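Local coordinates for protein putative non-ribosomal peptide synthetase (Actinomadura parvosata subsp. kistnae, PDB 6M7L) that is a condensation-type domain of a non-ribosomal peptide synthetase that has probably lost condensation activity and, as in X domains, may recruit P450 enzymes to the carrier-bound peptide, at residues 33-45 and 238-250. Residues are numbered along the deposited sequence; the frame is centred on the assembly and turned at random.
Sequences LLSRIGDEAEGLH and RPVLPSRRAGSVP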
loop_
_atom_site.group_PDB
_atom_site.type_symbol
_atom_site.label_atom_id
_atom_site.label_comp_id
_atom_site.label_asym_id
_atom_site.label_seq_id
_atom_site.Cartn_x
_atom_site.Cartn_y
_atom_site.Cartn_z
ATOM N N LEU A 33 -24.498 11.279 -19.112
ATOM C CA LEU A 33 -25.597 10.833 -19.961
ATOM C C LEU A 33 -26.178 9.515 -19.465
ATOM O O LEU A 33 -27.393 9.395 -19.264
ATOM C CB LEU A 33 -25.116 10.709 -21.409
ATOM C CG LEU A 33 -24.792 12.035 -22.102
ATOM C CD1 LEU A 33 -24.110 11.804 -23.436
ATOM C CD2 LEU A 33 -26.052 12.862 -22.281
ATOM N N LEU A 34 -25.321 8.515 -19.239
ATOM C CA LEU A 34 -25.798 7.223 -18.761
ATOM C C LEU A 34 -26.374 7.286 -17.353
ATOM O O LEU A 34 -27.032 6.326 -16.933
ATOM C CB LEU A 34 -24.670 6.194 -18.801
ATOM C CG LEU A 34 -24.003 5.949 -20.153
ATOM C CD1 LEU A 34 -22.970 4.839 -20.031
ATOM C CD2 LEU A 34 -25.034 5.618 -21.221
ATOM N N SER A 35 -26.148 8.373 -16.616
ATOM C CA SER A 35 -26.743 8.520 -15.295
ATOM C C SER A 35 -28.225 8.866 -15.354
ATOM O O SER A 35 -28.908 8.771 -14.331
ATOM C CB SER A 35 -26.004 9.595 -14.492
ATOM O OG SER A 35 -26.579 10.874 -14.700
ATOM N N ARG A 36 -28.731 9.264 -16.519
ATOM C CA ARG A 36 -30.137 9.627 -16.670
ATOM C C ARG A 36 -30.898 8.457 -17.293
ATOM O O ARG A 36 -31.341 8.504 -18.439
ATOM C CB ARG A 36 -30.270 10.891 -17.516
ATOM C CG ARG A 36 -29.122 11.882 -17.382
ATOM C CD ARG A 36 -29.084 12.523 -16.005
ATOM N NE ARG A 36 -30.259 13.347 -15.742
ATOM C CZ ARG A 36 -30.550 13.876 -14.557
ATOM N NH1 ARG A 36 -31.642 14.615 -14.407
ATOM N NH2 ARG A 36 -29.753 13.664 -13.519
ATOM N N ILE A 37 -31.033 7.382 -16.516
ATOM C CA ILE A 37 -31.653 6.163 -17.029
ATOM C C ILE A 37 -32.635 5.583 -16.014
ATOM O O ILE A 37 -33.686 5.054 -16.391
ATOM C CB ILE A 37 -30.582 5.137 -17.443
ATOM C CG1 ILE A 37 -29.868 5.618 -18.709
ATOM C CG2 ILE A 37 -31.198 3.773 -17.685
ATOM C CD1 ILE A 37 -28.950 4.597 -19.336
ATOM N N GLY A 38 -32.319 5.672 -14.730
ATOM C CA GLY A 38 -33.290 5.394 -13.689
ATOM C C GLY A 38 -32.929 4.187 -12.845
ATOM O O GLY A 38 -31.925 3.507 -13.061
ATOM N N ASP A 39 -33.808 3.921 -11.871
ATOM C CA ASP A 39 -33.549 2.917 -10.841
ATOM C C ASP A 39 -33.358 1.522 -11.421
ATOM O O ASP A 39 -32.571 0.733 -10.885
ATOM C CB ASP A 39 -34.700 2.906 -9.835
ATOM C CG ASP A 39 -34.812 4.204 -9.065
ATOM O OD1 ASP A 39 -34.360 4.245 -7.900
ATOM O OD2 ASP A 39 -35.338 5.190 -9.631
ATOM N N GLU A 40 -34.079 1.195 -12.496
ATOM C CA GLU A 40 -33.990 -0.142 -13.077
ATOM C C GLU A 40 -32.553 -0.491 -13.449
ATOM O O GLU A 40 -32.086 -1.603 -13.176
ATOM C CB GLU A 40 -34.904 -0.233 -14.299
ATOM C CG GLU A 40 -34.843 -1.554 -15.043
ATOM C CD GLU A 40 -35.729 -1.557 -16.271
ATOM O OE1 GLU A 40 -36.788 -0.892 -16.240
ATOM O OE2 GLU A 40 -35.365 -2.210 -17.271
ATOM N N ALA A 41 -31.839 0.446 -14.064
ATOM C CA ALA A 41 -30.426 0.255 -14.354
ATOM C C ALA A 41 -29.598 0.603 -13.125
ATOM O O ALA A 41 -29.723 1.700 -12.573
ATOM C CB ALA A 41 -30.000 1.118 -15.540
ATOM N N GLU A 42 -28.762 -0.338 -12.689
ATOM C CA GLU A 42 -27.881 -0.079 -11.559
ATOM C C GLU A 42 -26.961 1.091 -11.873
ATOM O O GLU A 42 -26.394 1.176 -12.967
ATOM C CB GLU A 42 -27.061 -1.325 -11.223
ATOM C CG GLU A 42 -27.893 -2.496 -10.728
ATOM C CD GLU A 42 -28.621 -2.187 -9.436
ATOM O OE1 GLU A 42 -27.946 -1.872 -8.434
ATOM O OE2 GLU A 42 -29.871 -2.249 -9.426
ATOM N N GLY A 43 -26.834 2.005 -10.914
ATOM C CA GLY A 43 -25.968 3.150 -11.119
ATOM C C GLY A 43 -24.531 2.718 -11.347
ATOM O O GLY A 43 -24.037 1.773 -10.725
ATOM N N LEU A 44 -23.865 3.404 -12.270
ATOM C CA LEU A 44 -22.446 3.168 -12.528
ATOM C C LEU A 44 -21.662 3.892 -11.444
ATOM O O LEU A 44 -21.294 5.061 -11.579
ATOM C CB LEU A 44 -22.064 3.640 -13.922
ATOM C CG LEU A 44 -22.592 2.778 -15.069
ATOM C CD1 LEU A 44 -22.281 3.411 -16.422
ATOM C CD2 LEU A 44 -21.999 1.381 -14.976
ATOM N N HIS A 45 -21.419 3.183 -10.344
ATOM C CA HIS A 45 -20.789 3.748 -9.164
ATOM C C HIS A 45 -19.596 2.899 -8.746
ATOM O O HIS A 45 -19.527 1.700 -9.028
ATOM C CB HIS A 45 -21.769 3.831 -7.983
ATOM C CG HIS A 45 -23.076 4.480 -8.312
ATOM N ND1 HIS A 45 -24.261 4.105 -7.718
ATOM C CD2 HIS A 45 -23.385 5.488 -9.162
ATOM C CE1 HIS A 45 -25.245 4.849 -8.191
ATOM N NE2 HIS A 45 -24.741 5.695 -9.070
ATOM N N ARG A 238 -31.284 -8.725 -26.347
ATOM C CA ARG A 238 -30.860 -7.672 -25.430
ATOM C C ARG A 238 -32.026 -6.823 -24.947
ATOM O O ARG A 238 -32.852 -6.386 -25.744
ATOM C CB ARG A 238 -29.822 -6.769 -26.092
ATOM C CG ARG A 238 -28.433 -7.349 -26.131
ATOM C CD ARG A 238 -27.437 -6.284 -26.531
ATOM N NE ARG A 238 -26.190 -6.410 -25.784
ATOM C CZ ARG A 238 -25.159 -7.146 -26.181
ATOM N NH1 ARG A 238 -25.223 -7.821 -27.320
ATOM N NH2 ARG A 238 -24.067 -7.205 -25.440
ATOM N N PRO A 239 -32.083 -6.572 -23.642
ATOM C CA PRO A 239 -33.149 -5.721 -23.112
ATOM C C PRO A 239 -32.928 -4.278 -23.529
ATOM O O PRO A 239 -31.794 -3.809 -23.649
ATOM C CB PRO A 239 -33.014 -5.891 -21.597
ATOM C CG PRO A 239 -31.553 -6.134 -21.401
ATOM C CD PRO A 239 -31.085 -6.913 -22.613
ATOM N N VAL A 240 -34.032 -3.568 -23.769
ATOM C CA VAL A 240 -33.899 -2.171 -24.162
ATOM C C VAL A 240 -33.397 -1.334 -22.990
ATOM O O VAL A 240 -32.739 -0.307 -23.188
ATOM C CB VAL A 240 -35.230 -1.637 -24.731
ATOM C CG1 VAL A 240 -36.301 -1.616 -23.664
ATOM C CG2 VAL A 240 -35.040 -0.253 -25.338
ATOM N N LEU A 241 -33.669 -1.762 -21.763
ATOM C CA LEU A 241 -33.153 -1.085 -20.574
ATOM C C LEU A 241 -32.288 -2.039 -19.769
ATOM O O LEU A 241 -32.805 -3.035 -19.226
ATOM C CB LEU A 241 -34.286 -0.538 -19.708
ATOM C CG LEU A 241 -34.737 0.876 -20.071
ATOM C CD1 LEU A 241 -35.867 0.830 -21.079
ATOM C CD2 LEU A 241 -35.135 1.656 -18.827
ATOM N N PRO A 242 -30.992 -1.780 -19.650
ATOM C CA PRO A 242 -30.107 -2.713 -18.955
ATOM C C PRO A 242 -30.278 -2.628 -17.447
ATOM O O PRO A 242 -30.729 -1.624 -16.897
ATOM C CB PRO A 242 -28.714 -2.231 -19.366
ATOM C CG PRO A 242 -28.898 -0.751 -19.487
ATOM C CD PRO A 242 -30.282 -0.559 -20.069
ATOM N N SER A 243 -29.912 -3.718 -16.782
ATOM C CA SER A 243 -29.752 -3.688 -15.338
ATOM C C SER A 243 -28.311 -3.441 -14.931
ATOM O O SER A 243 -28.071 -2.933 -13.829
ATOM C CB SER A 243 -30.241 -4.998 -14.715
ATOM O OG SER A 243 -29.385 -6.072 -15.050
ATOM N N ARG A 244 -27.359 -3.773 -15.802
ATOM C CA ARG A 244 -25.928 -3.673 -15.535
ATOM C C ARG A 244 -25.506 -4.517 -14.338
ATOM O O ARG A 244 -24.463 -4.260 -13.731
ATOM C CB ARG A 244 -25.492 -2.216 -15.333
ATOM C CG ARG A 244 -25.992 -1.258 -16.397
ATOM C CD ARG A 244 -25.092 -0.041 -16.482
ATOM N NE ARG A 244 -25.690 1.043 -17.254
ATOM C CZ ARG A 244 -26.254 2.116 -16.712
ATOM N NH1 ARG A 244 -26.298 2.249 -15.393
ATOM N NH2 ARG A 244 -26.769 3.061 -17.486
ATOM N N ARG A 245 -26.298 -5.526 -13.983
ATOM C CA ARG A 245 -25.947 -6.414 -12.885
ATOM C C ARG A 245 -24.892 -7.407 -13.344
ATOM O O ARG A 245 -25.010 -8.004 -14.419
ATOM C CB ARG A 245 -27.186 -7.145 -12.371
ATOM C CG ARG A 245 -28.157 -6.219 -11.680
ATOM C CD ARG A 245 -29.465 -6.898 -11.333
ATOM N NE ARG A 245 -30.472 -5.901 -10.990
ATOM C CZ ARG A 245 -30.558 -5.304 -9.806
ATOM N NH1 ARG A 245 -31.503 -4.400 -9.585
ATOM N NH2 ARG A 245 -29.699 -5.611 -8.844
ATOM N N ALA A 246 -23.859 -7.579 -12.527
ATOM C CA ALA A 246 -22.737 -8.440 -12.860
ATOM C C ALA A 246 -22.591 -9.526 -11.809
ATOM O O ALA A 246 -22.593 -9.240 -10.607
ATOM C CB ALA A 246 -21.438 -7.633 -12.967
ATOM N N GLY A 247 -22.486 -10.773 -12.267
ATOM C CA GLY A 247 -21.982 -11.853 -11.453
ATOM C C GLY A 247 -20.551 -12.181 -11.846
ATOM O O GLY A 247 -19.941 -11.533 -12.694
ATOM N N SER A 248 -20.015 -13.220 -11.213
ATOM C CA SER A 248 -18.684 -13.683 -11.574
ATOM C C SER A 248 -18.567 -15.169 -11.278
ATOM O O SER A 248 -19.157 -15.677 -10.320
ATOM C CB SER A 248 -17.588 -12.908 -10.833
ATOM O OG SER A 248 -17.479 -13.335 -9.489
ATOM N N VAL A 249 -17.801 -15.858 -12.117
ATOM C CA VAL A 249 -17.450 -17.255 -11.893
ATOM C C VAL A 249 -15.930 -17.342 -11.837
ATOM O O VAL A 249 -15.240 -16.554 -12.502
ATOM C CB VAL A 249 -18.034 -18.166 -12.983
ATOM C CG1 VAL A 249 -19.555 -18.101 -12.967
ATOM C CG2 VAL A 249 -17.492 -17.783 -14.352
ATOM N N PRO A 250 -15.364 -18.255 -11.054
ATOM C CA PRO A 250 -13.905 -18.360 -10.988
ATOM C C PRO A 250 -13.333 -18.970 -12.258
ATOM O O PRO A 250 -14.001 -19.700 -12.993
ATOM C CB PRO A 250 -13.671 -19.270 -9.778
ATOM C CG PRO A 250 -14.914 -20.092 -9.692
ATOM C CD PRO A 250 -16.031 -19.194 -10.137
#
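Arg-244 reaches from the loop before strand 246-253 into the loop that leads from helix 26-34 into strand 45-53. The two segments lead into different sheets of the condensation-type fold, 33-45 into the five-stranded sheet and 238-250 into the four-stranded one, so the contact bridges the two halves of this V-shaped fold. The arginine runs extended from CG to NE and slides its guanidinium between two aliphatic groups: Ala-41 CB sits 3.8 Å above one face, offset toward the rim, and Leu-44 CD1 lies 4.1 Å above the other, over its centre. Two backbone carbonyls meet the edge. Arg-244 NH1 lies 2.7 Å from Glu-42 O, a weak bond since the angle at the hydrogen is only 126°, and NH2 makes a long, weak bond to Leu-34 O. An alanine in place of Arg-244 would remove both donors and the flat group, and would probably open a gap between Ala-41 and Leu-44 and leave the two carbonyls without these mates. Beside this insertion the backbones join directly, Glu-42 N donating to Ser-243 O over 2.9 Å from above the carbonyl plane, while Ser-243 OG turns to Asp-436. Glu-42 bends at chi2 (-62°) and brings its carboxylate over one face of the Arg-245 guanidinium, tilted by 42°, so the salt bridge, Glu-42 OE2 to Arg-245 NH1 at 2.7 Å, comes from above the plane and not edge-on.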